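Local coordinates for ssDNA binding protein (PDB 4PSN), which binds single-stranded DNA and probably entraps it in a tunnel system formed between the subunits of its tetramer, at residues L151-L156 / D184-F189; N60-D65 / L90-W95; P5-G10 / R22-A27. All coordinates share one frame; numbering follows the deposited sequence.

Contact 1: L151-L156 / D184-F189; sequences LIVTPL and DRIDDF
The pyrrolidine ring of P155 presents its CB–CG side to the end of I186. The tip methyl I186 CD1 lies 3.7 Å from P155 CG and 4.0 Å from P155 CB, with the two side chains crossing at about a right angle. The guanidinium of R185, at the N-cap position just before helix 186-198, turns one face to D188 of its own segment, though the placing of these two groups against each other is doubtful.

The rest of the contact belongs to V153 and I186, which reach toward each other tip to tip. V153 CG1 touches I186 CG2 at 3.7 Å and comes within 4.0 Å of I186 CD1. With chi1 at -69°, CG2 of I186 is anti to the backbone N and faces V153, while CD1 reaches P155 and also comes near V153 CG1. One isoleucine thus spans two positions of the strand.

This is a helix laid on one face of an antiparallel beta meander, in which strands 125-131 to 172-180 follow one another in sequence order. Y139 of the adjacent strand 137-143 packs on both V153 and I186. One turn on from I186, F189 rests on V179 and V181. D187 supplies polar ties to the sheet, its carboxylate forming a salt bridge with K128 and a hydrogen bond with Y139 OH. On the strand, T154 points its CB away from the helix, and its OG1 is hydrogen-bonded to D136 OD1 and R163 NH2.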
ATOM      1  N   LEU C 151       9.447  32.650   5.803  1.00 17.53           N
ATOM      2  CA  LEU C 151      10.037  33.290   4.658  1.00 19.37           C
ATOM      3  C   LEU C 151      11.316  33.893   5.173  1.00 18.80           C
ATOM      4  O   LEU C 151      11.353  34.358   6.297  1.00 21.68           O
ATOM      5  CB  LEU C 151       9.096  34.404   4.230  1.00 26.84           C
ATOM      6  CG  LEU C 151       9.453  35.183   2.992  1.00 38.12           C
ATOM      7  CD1 LEU C 151       8.560  34.705   1.880  1.00 43.08           C
ATOM      8  CD2 LEU C 151       9.234  36.646   3.260  1.00 41.21           C
ATOM      9  N   ILE C 152      12.361  33.902   4.361  1.00 17.61           N
ATOM     10  CA  ILE C 152      13.581  34.574   4.768  1.00 19.99           C
ATOM     11  C   ILE C 152      14.010  35.556   3.695  1.00 17.39           C
ATOM     12  O   ILE C 152      14.016  35.245   2.509  1.00 17.60           O
ATOM     13  CB  ILE C 152      14.714  33.567   5.095  1.00 21.63           C
ATOM     14  CG1 ILE C 152      15.997  34.309   5.494  1.00 24.24           C
ATOM     15  CG2 ILE C 152      14.972  32.617   3.910  1.00 20.94           C
ATOM     16  CD1 ILE C 152      17.010  33.375   6.178  1.00 23.12           C
ATOM     17  N   VAL C 153      14.361  36.756   4.123  1.00 16.10           N
ATOM     18  CA  VAL C 153      14.707  37.821   3.202  1.00 17.74           C
ATOM     19  C   VAL C 153      16.134  38.296   3.439  1.00 17.48           C
ATOM     20  O   VAL C 153      16.500  38.685   4.556  1.00 20.87           O
ATOM     21  CB  VAL C 153      13.755  39.021   3.396  1.00 22.54           C
ATOM     22  CG1 VAL C 153      14.165  40.189   2.469  1.00 19.22           C
ATOM     23  CG2 VAL C 153      12.327  38.581   3.105  1.00 19.29           C
ATOM     24  N   THR C 154      16.944  38.273   2.390  1.00 18.64           N
ATOM     25  CA  THR C 154      18.322  38.741   2.509  1.00 22.60           C
ATOM     26  C   THR C 154      18.480  40.068   1.777  1.00 20.51           C
ATOM     27  O   THR C 154      18.417  40.114   0.558  1.00 24.88           O
ATOM     28  CB  THR C 154      19.330  37.725   1.901  1.00 32.81           C
ATOM     29  OG1 THR C 154      19.102  36.420   2.446  1.00 32.41           O
ATOM     30  CG2 THR C 154      20.774  38.158   2.193  1.00 31.22           C
ATOM     31  N   PRO C 155      18.676  41.153   2.520  1.00 23.60           N
ATOM     32  CA  PRO C 155      18.814  42.457   1.869  1.00 25.79           C
ATOM     33  C   PRO C 155      20.116  42.515   1.082  1.00 26.22           C
ATOM     34  O   PRO C 155      21.170  42.094   1.562  1.00 26.36           O
ATOM     35  CB  PRO C 155      18.842  43.442   3.051  1.00 29.42           C
ATOM     36  CG  PRO C 155      18.217  42.678   4.201  1.00 28.62           C
ATOM     37  CD  PRO C 155      18.625  41.259   3.988  1.00 29.83           C
ATOM     38  N   LEU C 156      20.036  42.978  -0.151  1.00 22.57           N
ATOM     39  CA  LEU C 156      21.243  43.192  -0.924  1.00 27.75           C
ATOM     40  C   LEU C 156      21.470  44.699  -0.941  1.00 34.09           C
ATOM     41  O   LEU C 156      21.513  45.332   0.106  1.00 45.81           O
ATOM     42  CB  LEU C 156      21.078  42.630  -2.332  1.00 30.92           C
ATOM     43  CG  LEU C 156      20.710  41.140  -2.356  1.00 30.83           C
ATOM     44  CD1 LEU C 156      20.262  40.681  -3.742  1.00 30.59           C
ATOM     45  CD2 LEU C 156      21.861  40.284  -1.832  1.00 28.45           C
ATOM     46  N   ASP C 184      14.744  49.668   4.200  1.00 36.12           N
ATOM     47  CA  ASP C 184      13.780  50.115   5.205  1.00 38.18           C
ATOM     48  C   ASP C 184      12.342  49.878   4.769  1.00 38.31           C
ATOM     49  O   ASP C 184      11.415  50.222   5.492  1.00 41.66           O
ATOM     50  CB  ASP C 184      13.989  51.589   5.572  1.00 52.63           C
ATOM     51  CG  ASP C 184      14.203  52.467   4.355  1.00 67.96           C
ATOM     52  OD1 ASP C 184      15.373  52.610   3.930  1.00 77.13           O
ATOM     53  OD2 ASP C 184      13.210  53.013   3.820  1.00 67.56           O
ATOM     54  N   ARG C 185      12.164  49.275   3.598  1.00 36.05           N
ATOM     55  CA  ARG C 185      10.832  49.018   3.056  1.00 35.18           C
ATOM     56  C   ARG C 185      10.513  47.519   2.979  1.00 28.59           C
ATOM     57  O   ARG C 185       9.507  47.122   2.396  1.00 26.83           O
ATOM     58  CB  ARG C 185      10.695  49.648   1.665  1.00 33.34           C
ATOM     59  CG  ARG C 185      10.790  51.175   1.656  1.00 42.65           C
ATOM     60  CD  ARG C 185       9.735  51.809   2.557  1.00 47.44           C
ATOM     61  NE  ARG C 185       8.384  51.584   2.052  1.00 59.15           N
ATOM     62  CZ  ARG C 185       7.280  52.022   2.651  1.00 68.63           C
ATOM     63  NH1 ARG C 185       6.090  51.763   2.122  1.00 68.16           N
ATOM     64  NH2 ARG C 185       7.366  52.718   3.782  1.00 74.51           N
ATOM     65  N   ILE C 186      11.373  46.688   3.554  1.00 25.76           N
ATOM     66  CA  ILE C 186      11.198  45.240   3.436  1.00 27.66           C
ATOM     67  C   ILE C 186       9.904  44.760   4.115  1.00 24.25           C
ATOM     68  O   ILE C 186       9.173  43.947   3.553  1.00 22.42           O
ATOM     69  CB  ILE C 186      12.464  44.456   3.911  1.00 29.40           C
ATOM     70  CG1 ILE C 186      13.604  44.691   2.904  1.00 31.56           C
ATOM     71  CG2 ILE C 186      12.169  42.951   4.028  1.00 22.65           C
ATOM     72  CD1 ILE C 186      14.919  44.012   3.239  1.00 33.55           C
ATOM     73  N   ASP C 187       9.604  45.283   5.300  1.00 24.37           N
ATOM     74  CA  ASP C 187       8.383  44.876   6.009  1.00 28.23           C
ATOM     75  C   ASP C 187       7.161  45.133   5.143  1.00 25.06           C
ATOM     76  O   ASP C 187       6.361  44.234   4.904  1.00 21.48           O
ATOM     77  CB  ASP C 187       8.228  45.607   7.347  1.00 31.81           C
ATOM     78  CG  ASP C 187       9.162  45.069   8.426  1.00 42.20           C
ATOM     79  OD1 ASP C 187       9.806  44.021   8.198  1.00 35.99           O
ATOM     80  OD2 ASP C 187       9.246  45.690   9.512  1.00 45.44           O
ATOM     81  N   ASP C 188       7.021  46.371   4.684  1.00 25.53           N
ATOM     82  CA  ASP C 188       5.965  46.709   3.741  1.00 25.68           C
ATOM     83  C   ASP C 188       5.993  45.818   2.493  1.00 22.44           C
ATOM     84  O   ASP C 188       4.963  45.325   2.056  1.00 23.64           O
ATOM     85  CB  ASP C 188       6.068  48.180   3.345  1.00 26.65           C
ATOM     86  CG  ASP C 188       5.805  49.111   4.516  1.00 38.82           C
ATOM     87  OD1 ASP C 188       4.894  48.803   5.317  1.00 32.91           O
ATOM     88  OD2 ASP C 188       6.510  50.139   4.642  1.00 43.59           O
ATOM     89  N   PHE C 189       7.170  45.628   1.909  1.00 22.59           N
ATOM     90  CA  PHE C 189       7.251  44.820   0.708  1.00 21.95           C
ATOM     91  C   PHE C 189       6.746  43.398   0.961  1.00 22.30           C
ATOM     92  O   PHE C 189       5.998  42.836   0.154  1.00 22.14           O
ATOM     93  CB  PHE C 189       8.680  44.783   0.169  1.00 23.80           C
ATOM     94  CG  PHE C 189       8.836  43.888  -1.015  1.00 31.19           C
ATOM     95  CD1 PHE C 189       8.749  44.395  -2.302  1.00 33.53           C
ATOM     96  CD2 PHE C 189       9.043  42.527  -0.843  1.00 29.76           C
ATOM     97  CE1 PHE C 189       8.886  43.556  -3.400  1.00 33.49           C
ATOM     98  CE2 PHE C 189       9.177  41.683  -1.941  1.00 27.89           C
ATOM     99  CZ  PHE C 189       9.094  42.198  -3.214  1.00 28.74           C
TER

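Contact 2: N60-D65 / L90-W95; sequences NKLKAD and LRVELW
Apolar contacts join L62 and A64, at the C-terminal end of helix 40-61 and the turn that follows, to V92 and L94 on strand 83-97. L62 and V92 cross obliquely, with L62 CD1 3.9 Å from V92 CG1. V92 CG1 stands anti to the backbone N (chi1 170°), and it is this branch that meets the leucine. L94 works with both of its methyls: CD1 lies 3.8 Å from A64 CB, while CD2 is 4.4 Å from L62 CB and 4.2 Å from the carbonyl oxygen L62 O.

No hydrogen bond passes between the two segments. The polar atoms of the turn find partners nearby instead: R96 reaches back to L62 O through NH2 and to K63 O through NH1, a double grip on consecutive carbonyls. K63 adopts positive phi (52°) as the chain leaves the helix, and its CB points away from the strand. A backbone hydrogen bond between A64 and L58 ties the turn back to the helix.

L57 and L58 of helix 40-61 extend the apolar cluster, the former touching both L62 and V92, and V70 of strand 69-78 packs on L94. I106 of the third subunit covers L62, and at W95 the sheet runs on into that subunit through antiparallel pairing.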
ATOM      1  N   ASN C  60     -18.364  -4.911  20.535  1.00 28.93           N
ATOM      2  CA  ASN C  60     -19.165  -4.841  21.752  1.00 30.18           C
ATOM      3  C   ASN C  60     -18.778  -3.749  22.751  1.00 36.76           C
ATOM      4  O   ASN C  60     -19.653  -3.164  23.399  1.00 36.83           O
ATOM      5  CB  ASN C  60     -19.221  -6.199  22.451  1.00 36.16           C
ATOM      6  CG  ASN C  60     -19.860  -7.269  21.587  1.00 45.69           C
ATOM      7  OD1 ASN C  60     -19.404  -8.412  21.555  1.00 47.26           O
ATOM      8  ND2 ASN C  60     -20.913  -6.898  20.868  1.00 46.08           N
ATOM      9  N   LYS C  61     -17.483  -3.470  22.879  1.00 30.07           N
ATOM     10  CA  LYS C  61     -17.016  -2.507  23.879  1.00 33.48           C
ATOM     11  C   LYS C  61     -16.944  -1.081  23.338  1.00 33.72           C
ATOM     12  O   LYS C  61     -17.382  -0.138  24.004  1.00 32.62           O
ATOM     13  CB  LYS C  61     -15.642  -2.907  24.405  1.00 36.83           C
ATOM     14  CG  LYS C  61     -15.602  -4.293  25.012  1.00 43.40           C
ATOM     15  CD  LYS C  61     -15.937  -4.216  26.479  1.00 50.41           C
ATOM     16  CE  LYS C  61     -16.743  -5.417  26.912  1.00 57.11           C
ATOM     17  NZ  LYS C  61     -15.890  -6.633  26.989  1.00 59.14           N
ATOM     18  N   LEU C  62     -16.383  -0.916  22.142  1.00 24.20           N
ATOM     19  CA  LEU C  62     -16.226   0.420  21.587  1.00 24.61           C
ATOM     20  C   LEU C  62     -17.420   0.691  20.713  1.00 30.80           C
ATOM     21  O   LEU C  62     -17.641   1.815  20.274  1.00 33.81           O
ATOM     22  CB  LEU C  62     -14.935   0.515  20.772  1.00 27.48           C
ATOM     23  CG  LEU C  62     -13.628   0.373  21.550  1.00 28.07           C
ATOM     24  CD1 LEU C  62     -12.440   0.418  20.592  1.00 33.79           C
ATOM     25  CD2 LEU C  62     -13.516   1.501  22.576  1.00 30.64           C
ATOM     26  N   LYS C  63     -18.182  -0.366  20.460  1.00 30.38           N
ATOM     27  CA  LYS C  63     -19.361  -0.289  19.612  1.00 31.72           C
ATOM     28  C   LYS C  63     -19.047   0.355  18.268  1.00 31.76           C
ATOM     29  O   LYS C  63     -19.753   1.269  17.844  1.00 29.13           O
ATOM     30  CB  LYS C  63     -20.482   0.490  20.312  1.00 38.00           C
ATOM     31  CG  LYS C  63     -20.788  -0.015  21.716  1.00 47.17           C
ATOM     32  CD  LYS C  63     -22.265  -0.301  21.920  1.00 56.01           C
ATOM     33  CE  LYS C  63     -22.453  -1.498  22.861  1.00 64.98           C
ATOM     34  NZ  LYS C  63     -23.886  -1.783  23.187  1.00 71.48           N
ATOM     35  N   ALA C  64     -17.998  -0.117  17.593  1.00 28.21           N
ATOM     36  CA  ALA C  64     -17.691   0.387  16.245  1.00 30.11           C
ATOM     37  C   ALA C  64     -18.710  -0.138  15.237  1.00 34.36           C
ATOM     38  O   ALA C  64     -19.097  -1.295  15.294  1.00 36.86           O
ATOM     39  CB  ALA C  64     -16.287  -0.013  15.813  1.00 23.54           C
ATOM     40  N   ASP C  65     -19.143   0.720  14.319  1.00 32.35           N
ATOM     41  CA  ASP C  65     -19.983   0.299  13.206  1.00 34.72           C
ATOM     42  C   ASP C  65     -19.088  -0.355  12.157  1.00 31.84           C
ATOM     43  O   ASP C  65     -17.900  -0.032  12.070  1.00 29.40           O
ATOM     44  CB  ASP C  65     -20.685   1.516  12.603  1.00 43.26           C
ATOM     45  CG  ASP C  65     -21.670   1.142  11.511  1.00 57.33           C
ATOM     46  OD1 ASP C  65     -22.753   0.610  11.850  1.00 64.41           O
ATOM     47  OD2 ASP C  65     -21.372   1.390  10.319  1.00 55.64           O
ATOM     48  N   LEU C  90      -1.433  -3.098  23.401  1.00 25.06           N
ATOM     49  CA  LEU C  90      -2.529  -2.982  22.457  1.00 26.51           C
ATOM     50  C   LEU C  90      -2.971  -1.528  22.370  1.00 28.89           C
ATOM     51  O   LEU C  90      -3.215  -0.883  23.384  1.00 29.37           O
ATOM     52  CB  LEU C  90      -3.704  -3.870  22.876  1.00 27.24           C
ATOM     53  CG  LEU C  90      -4.962  -3.672  22.032  1.00 32.07           C
ATOM     54  CD1 LEU C  90      -4.711  -4.082  20.591  1.00 28.15           C
ATOM     55  CD2 LEU C  90      -6.138  -4.449  22.630  1.00 26.93           C
ATOM     56  N   ARG C  91      -3.066  -1.009  21.154  1.00 22.73           N
ATOM     57  CA  ARG C  91      -3.543   0.348  20.956  1.00 29.63           C
ATOM     58  C   ARG C  91      -4.573   0.324  19.854  1.00 27.88           C
ATOM     59  O   ARG C  91      -4.342  -0.253  18.799  1.00 24.09           O
ATOM     60  CB  ARG C  91      -2.391   1.280  20.585  1.00 40.99           C
ATOM     61  CG  ARG C  91      -2.839   2.688  20.246  1.00 58.53           C
ATOM     62  CD  ARG C  91      -1.763   3.454  19.474  1.00 69.92           C
ATOM     63  NE  ARG C  91      -0.564   3.687  20.273  1.00 78.44           N
ATOM     64  CZ  ARG C  91       0.559   4.221  19.799  1.00 83.12           C
ATOM     65  NH1 ARG C  91       0.641   4.577  18.520  1.00 83.10           N
ATOM     66  NH2 ARG C  91       1.600   4.396  20.604  1.00 83.50           N
ATOM     67  N   VAL C  92      -5.725   0.933  20.105  1.00 24.48           N
ATOM     68  CA  VAL C  92      -6.776   0.966  19.104  1.00 23.02           C
ATOM     69  C   VAL C  92      -7.207   2.409  18.908  1.00 29.13           C
ATOM     70  O   VAL C  92      -7.341   3.157  19.869  1.00 30.25           O
ATOM     71  CB  VAL C  92      -7.980   0.083  19.508  1.00 31.41           C
ATOM     72  CG1 VAL C  92      -9.156   0.322  18.569  1.00 39.19           C
ATOM     73  CG2 VAL C  92      -7.595  -1.401  19.501  1.00 25.87           C
ATOM     74  N   GLU C  93      -7.361   2.810  17.652  1.00 29.86           N
ATOM     75  CA  GLU C  93      -7.916   4.112  17.331  1.00 32.02           C
ATOM     76  C   GLU C  93      -9.213   3.889  16.575  1.00 31.23           C
ATOM     77  O   GLU C  93      -9.357   2.912  15.849  1.00 28.26           O
ATOM     78  CB  GLU C  93      -6.936   4.929  16.491  1.00 31.53           C
ATOM     79  CG  GLU C  93      -5.675   5.347  17.253  1.00 33.16           C
ATOM     80  CD  GLU C  93      -4.527   5.694  16.317  1.00 40.74           C
ATOM     81  OE1 GLU C  93      -3.819   4.760  15.870  1.00 39.62           O
ATOM     82  OE2 GLU C  93      -4.341   6.898  16.015  1.00 39.27           O
ATOM     83  N   LEU C  94     -10.160   4.795  16.759  1.00 28.20           N
ATOM     84  CA  LEU C  94     -11.442   4.684  16.103  1.00 26.85           C
ATOM     85  C   LEU C  94     -11.869   6.045  15.581  1.00 24.04           C
ATOM     86  O   LEU C  94     -11.685   7.073  16.247  1.00 24.66           O
ATOM     87  CB  LEU C  94     -12.488   4.127  17.079  1.00 24.75           C
ATOM     88  CG  LEU C  94     -13.953   4.125  16.639  1.00 28.49           C
ATOM     89  CD1 LEU C  94     -14.176   3.142  15.508  1.00 29.34           C
ATOM     90  CD2 LEU C  94     -14.867   3.809  17.843  1.00 27.50           C
ATOM     91  N   TRP C  95     -12.450   6.034  14.388  1.00 21.11           N
ATOM     92  CA  TRP C  95     -12.989   7.226  13.775  1.00 24.79           C
ATOM     93  C   TRP C  95     -14.416   6.887  13.361  1.00 30.30           C
ATOM     94  O   TRP C  95     -14.654   5.891  12.663  1.00 24.45           O
ATOM     95  CB  TRP C  95     -12.169   7.603  12.529  1.00 21.80           C
ATOM     96  CG  TRP C  95     -10.735   8.042  12.748  1.00 21.43           C
ATOM     97  CD1 TRP C  95     -10.274   9.330  12.773  1.00 26.26           C
ATOM     98  CD2 TRP C  95      -9.573   7.200  12.897  1.00 23.01           C
ATOM     99  NE1 TRP C  95      -8.907   9.343  12.956  1.00 25.73           N
ATOM    100  CE2 TRP C  95      -8.452   8.052  13.026  1.00 23.14           C
ATOM    101  CE3 TRP C  95      -9.373   5.813  12.935  1.00 24.18           C
ATOM    102  CZ2 TRP C  95      -7.148   7.564  13.202  1.00 22.05           C
ATOM    103  CZ3 TRP C  95      -8.080   5.327  13.104  1.00 22.26           C
ATOM    104  CH2 TRP C  95      -6.982   6.203  13.239  1.00 25.74           C
TER

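Contact 3: P5-G10 / R22-A27; sequences PTLRTG and RRVLFA
V24 and L25 are the helix residues that meet the strand, packing on L7 and on the carbonyl of R8; the residues before them look to other partners. F26 CE2 lies 3.7 Å above the plane of the R22 guanidinium, over its centre, and R22 NH2 is hydrogen-bonded to N203 O of the third subunit. R23 is directed to E205 of the same neighbour by a salt bridge.

V24 straddles the oxygen R8 O with its two methyls, CG1 at 3.6 Å and CG2 at 3.7 Å. Its CG1, anti to the backbone N (chi1 171°), also comes within 4.2 Å of L7 CD2, the two side chains crossing at a slant. L25 follows, meeting the other branch of the same leucine at about a right angle: L7 CD1 lies 3.8 Å from L25 CD1 and 4.0 Å from L25 CB. L7 is therefore forked across two consecutive helix residues. F26 turns to N40 and V43, and L25 to A47, of helix 40-61, which also packs on the sheet.

No hydrogen bond joins the two segments; one residue further along the helix, Q28 NE2 bonds T6 O. The contact itself combines leucine and valine methyls with a backbone carbonyl packed against V24, while the charged ends serve the assembly: R8, whose CB points away from the helix, forms a salt bridge with D31 of the fourth subunit.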
ATOM      1  N   PRO C   5       8.784  -6.791  17.677  1.00 21.84           N
ATOM      2  CA  PRO C   5       8.028  -6.467  16.463  1.00 22.30           C
ATOM      3  C   PRO C   5       6.607  -6.044  16.836  1.00 29.23           C
ATOM      4  O   PRO C   5       6.106  -6.443  17.895  1.00 23.65           O
ATOM      5  CB  PRO C   5       8.008  -7.783  15.691  1.00 22.88           C
ATOM      6  CG  PRO C   5       8.318  -8.844  16.700  1.00 28.61           C
ATOM      7  CD  PRO C   5       9.199  -8.202  17.724  1.00 24.00           C
ATOM      8  N   THR C   6       5.987  -5.236  15.978  1.00 25.60           N
ATOM      9  CA  THR C   6       4.638  -4.741  16.191  1.00 26.71           C
ATOM     10  C   THR C   6       3.754  -5.077  15.010  1.00 24.65           C
ATOM     11  O   THR C   6       4.097  -4.806  13.863  1.00 26.87           O
ATOM     12  CB  THR C   6       4.633  -3.212  16.393  1.00 30.58           C
ATOM     13  OG1 THR C   6       5.446  -2.893  17.520  1.00 32.24           O
ATOM     14  CG2 THR C   6       3.212  -2.703  16.654  1.00 29.41           C
ATOM     15  N   LEU C   7       2.615  -5.694  15.290  1.00 22.67           N
ATOM     16  CA  LEU C   7       1.613  -5.898  14.266  1.00 24.27           C
ATOM     17  C   LEU C   7       0.840  -4.577  14.142  1.00 25.19           C
ATOM     18  O   LEU C   7       0.325  -4.066  15.133  1.00 26.47           O
ATOM     19  CB  LEU C   7       0.687  -7.039  14.682  1.00 27.00           C
ATOM     20  CG  LEU C   7      -0.258  -7.628  13.637  1.00 37.27           C
ATOM     21  CD1 LEU C   7      -0.898  -8.925  14.154  1.00 37.66           C
ATOM     22  CD2 LEU C   7      -1.320  -6.611  13.252  1.00 41.03           C
ATOM     23  N   ARG C   8       0.766  -4.031  12.927  1.00 25.26           N
ATOM     24  CA  ARG C   8       0.090  -2.751  12.667  1.00 27.83           C
ATOM     25  C   ARG C   8      -0.846  -2.894  11.472  1.00 27.76           C
ATOM     26  O   ARG C   8      -0.433  -3.369  10.425  1.00 27.13           O
ATOM     27  CB  ARG C   8       1.113  -1.653  12.338  1.00 26.26           C
ATOM     28  CG  ARG C   8       2.169  -1.391  13.407  1.00 30.26           C
ATOM     29  CD  ARG C   8       3.140  -0.248  13.020  1.00 39.73           C
ATOM     30  NE  ARG C   8       4.209  -0.092  14.016  1.00 46.04           N
ATOM     31  CZ  ARG C   8       4.155   0.746  15.050  1.00 47.87           C
ATOM     32  NH1 ARG C   8       5.152   0.803  15.924  1.00 51.14           N
ATOM     33  NH2 ARG C   8       3.099   1.529  15.216  1.00 49.88           N
ATOM     34  N   THR C   9      -2.093  -2.459  11.602  1.00 24.74           N
ATOM     35  CA  THR C   9      -3.047  -2.643  10.513  1.00 21.14           C
ATOM     36  C   THR C   9      -3.058  -1.472   9.537  1.00 22.38           C
ATOM     37  O   THR C   9      -3.543  -1.601   8.421  1.00 22.82           O
ATOM     38  CB  THR C   9      -4.489  -2.779  11.056  1.00 24.28           C
ATOM     39  OG1 THR C   9      -4.822  -1.603  11.799  1.00 20.78           O
ATOM     40  CG2 THR C   9      -4.632  -4.008  11.960  1.00 27.65           C
ATOM     41  N   GLY C  10      -2.563  -0.314   9.968  1.00 24.44           N
ATOM     42  CA  GLY C  10      -2.851   0.922   9.252  1.00 24.05           C
ATOM     43  C   GLY C  10      -4.346   1.225   9.345  1.00 24.47           C
ATOM     44  O   GLY C  10      -5.071   0.559  10.083  1.00 24.83           O
ATOM     45  N   ARG C  22      -4.851 -10.657   9.846  1.00 25.82           N
ATOM     46  CA  ARG C  22      -4.327 -11.942   9.386  1.00 22.03           C
ATOM     47  C   ARG C  22      -3.274 -11.736   8.297  1.00 25.93           C
ATOM     48  O   ARG C  22      -2.214 -12.338   8.331  1.00 23.38           O
ATOM     49  CB  ARG C  22      -5.472 -12.805   8.846  1.00 21.43           C
ATOM     50  CG  ARG C  22      -5.078 -14.237   8.433  1.00 26.25           C
ATOM     51  CD  ARG C  22      -6.294 -15.018   7.912  1.00 24.41           C
ATOM     52  NE  ARG C  22      -6.133 -16.465   8.092  1.00 31.29           N
ATOM     53  CZ  ARG C  22      -5.599 -17.264   7.180  1.00 32.36           C
ATOM     54  NH1 ARG C  22      -5.177 -16.758   6.028  1.00 33.04           N
ATOM     55  NH2 ARG C  22      -5.479 -18.560   7.417  1.00 33.29           N
ATOM     56  N   ARG C  23      -3.555 -10.878   7.330  1.00 22.34           N
ATOM     57  CA  ARG C  23      -2.608 -10.693   6.232  1.00 28.21           C
ATOM     58  C   ARG C  23      -1.277 -10.078   6.662  1.00 31.27           C
ATOM     59  O   ARG C  23      -0.214 -10.494   6.195  1.00 28.34           O
ATOM     60  CB  ARG C  23      -3.245  -9.889   5.096  1.00 26.32           C
ATOM     61  CG  ARG C  23      -4.275 -10.711   4.340  1.00 35.57           C
ATOM     62  CD  ARG C  23      -5.023  -9.888   3.309  1.00 45.12           C
ATOM     63  NE  ARG C  23      -6.097 -10.663   2.694  1.00 52.91           N
ATOM     64  CZ  ARG C  23      -7.087 -10.133   1.982  1.00 57.25           C
ATOM     65  NH1 ARG C  23      -7.141  -8.822   1.797  1.00 59.61           N
ATOM     66  NH2 ARG C  23      -8.025 -10.911   1.461  1.00 54.88           N
ATOM     67  N   VAL C  24      -1.340  -9.087   7.549  1.00 29.47           N
ATOM     68  CA  VAL C  24      -0.139  -8.447   8.058  1.00 27.55           C
ATOM     69  C   VAL C  24       0.705  -9.432   8.888  1.00 28.59           C
ATOM     70  O   VAL C  24       1.935  -9.452   8.786  1.00 28.00           O
ATOM     71  CB  VAL C  24      -0.483  -7.187   8.888  1.00 26.95           C
ATOM     72  CG1 VAL C  24       0.753  -6.649   9.608  1.00 27.63           C
ATOM     73  CG2 VAL C  24      -1.123  -6.104   7.995  1.00 27.93           C
ATOM     74  N   LEU C  25       0.051 -10.251   9.707  1.00 25.04           N
ATOM     75  CA  LEU C  25       0.790 -11.195  10.546  1.00 28.66           C
ATOM     76  C   LEU C  25       1.508 -12.224   9.678  1.00 29.44           C
ATOM     77  O   LEU C  25       2.661 -12.577   9.933  1.00 33.88           O
ATOM     78  CB  LEU C  25      -0.132 -11.905  11.529  1.00 22.96           C
ATOM     79  CG  LEU C  25       0.614 -12.741  12.565  1.00 27.80           C
ATOM     80  CD1 LEU C  25       1.506 -11.825  13.401  1.00 32.83           C
ATOM     81  CD2 LEU C  25      -0.362 -13.487  13.466  1.00 24.23           C
ATOM     82  N   PHE C  26       0.820 -12.704   8.650  1.00 23.91           N
ATOM     83  CA  PHE C  26       1.437 -13.642   7.732  1.00 27.33           C
ATOM     84  C   PHE C  26       2.619 -13.012   6.995  1.00 26.16           C
ATOM     85  O   PHE C  26       3.645 -13.656   6.816  1.00 30.57           O
ATOM     86  CB  PHE C  26       0.412 -14.207   6.750  1.00 25.21           C
ATOM     87  CG  PHE C  26      -0.205 -15.505   7.200  1.00 32.00           C
ATOM     88  CD1 PHE C  26       0.489 -16.704   7.056  1.00 34.81           C
ATOM     89  CD2 PHE C  26      -1.479 -15.530   7.758  1.00 31.16           C
ATOM     90  CE1 PHE C  26      -0.068 -17.902   7.474  1.00 32.72           C
ATOM     91  CE2 PHE C  26      -2.047 -16.722   8.172  1.00 35.19           C
ATOM     92  CZ  PHE C  26      -1.335 -17.918   8.031  1.00 36.21           C
ATOM     93  N   ALA C  27       2.473 -11.765   6.567  1.00 30.20           N
ATOM     94  CA  ALA C  27       3.553 -11.078   5.856  1.00 32.94           C
ATOM     95  C   ALA C  27       4.777 -10.919   6.748  1.00 33.30           C
ATOM     96  O   ALA C  27       5.909 -11.109   6.297  1.00 37.74           O
ATOM     97  CB  ALA C  27       3.093  -9.727   5.345  1.00 34.57           C
TER

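In the fold
From the N terminus, contact 3 comes first, closing the short loop that carries the chain from strand 6-13 back onto that strand as helix 17-28. Contact 2 follows, closing a longer loop that holds strand 69-78 and the start of strand 83-97. Both reach the same three-stranded sheet, one at each strand that is outermost within this chain, and their centres lie about 18 Å apart. Helix 100-113 comes next in the chain, ahead of the second sheet, where contact 1 encloses strands 159-166 and 172-180. Its centre is about 52 Å from those of both others, on the opposite side of the chain's centre. The three closures run in series, without nesting or crossing, each joining helical or helix-end residues to a strand.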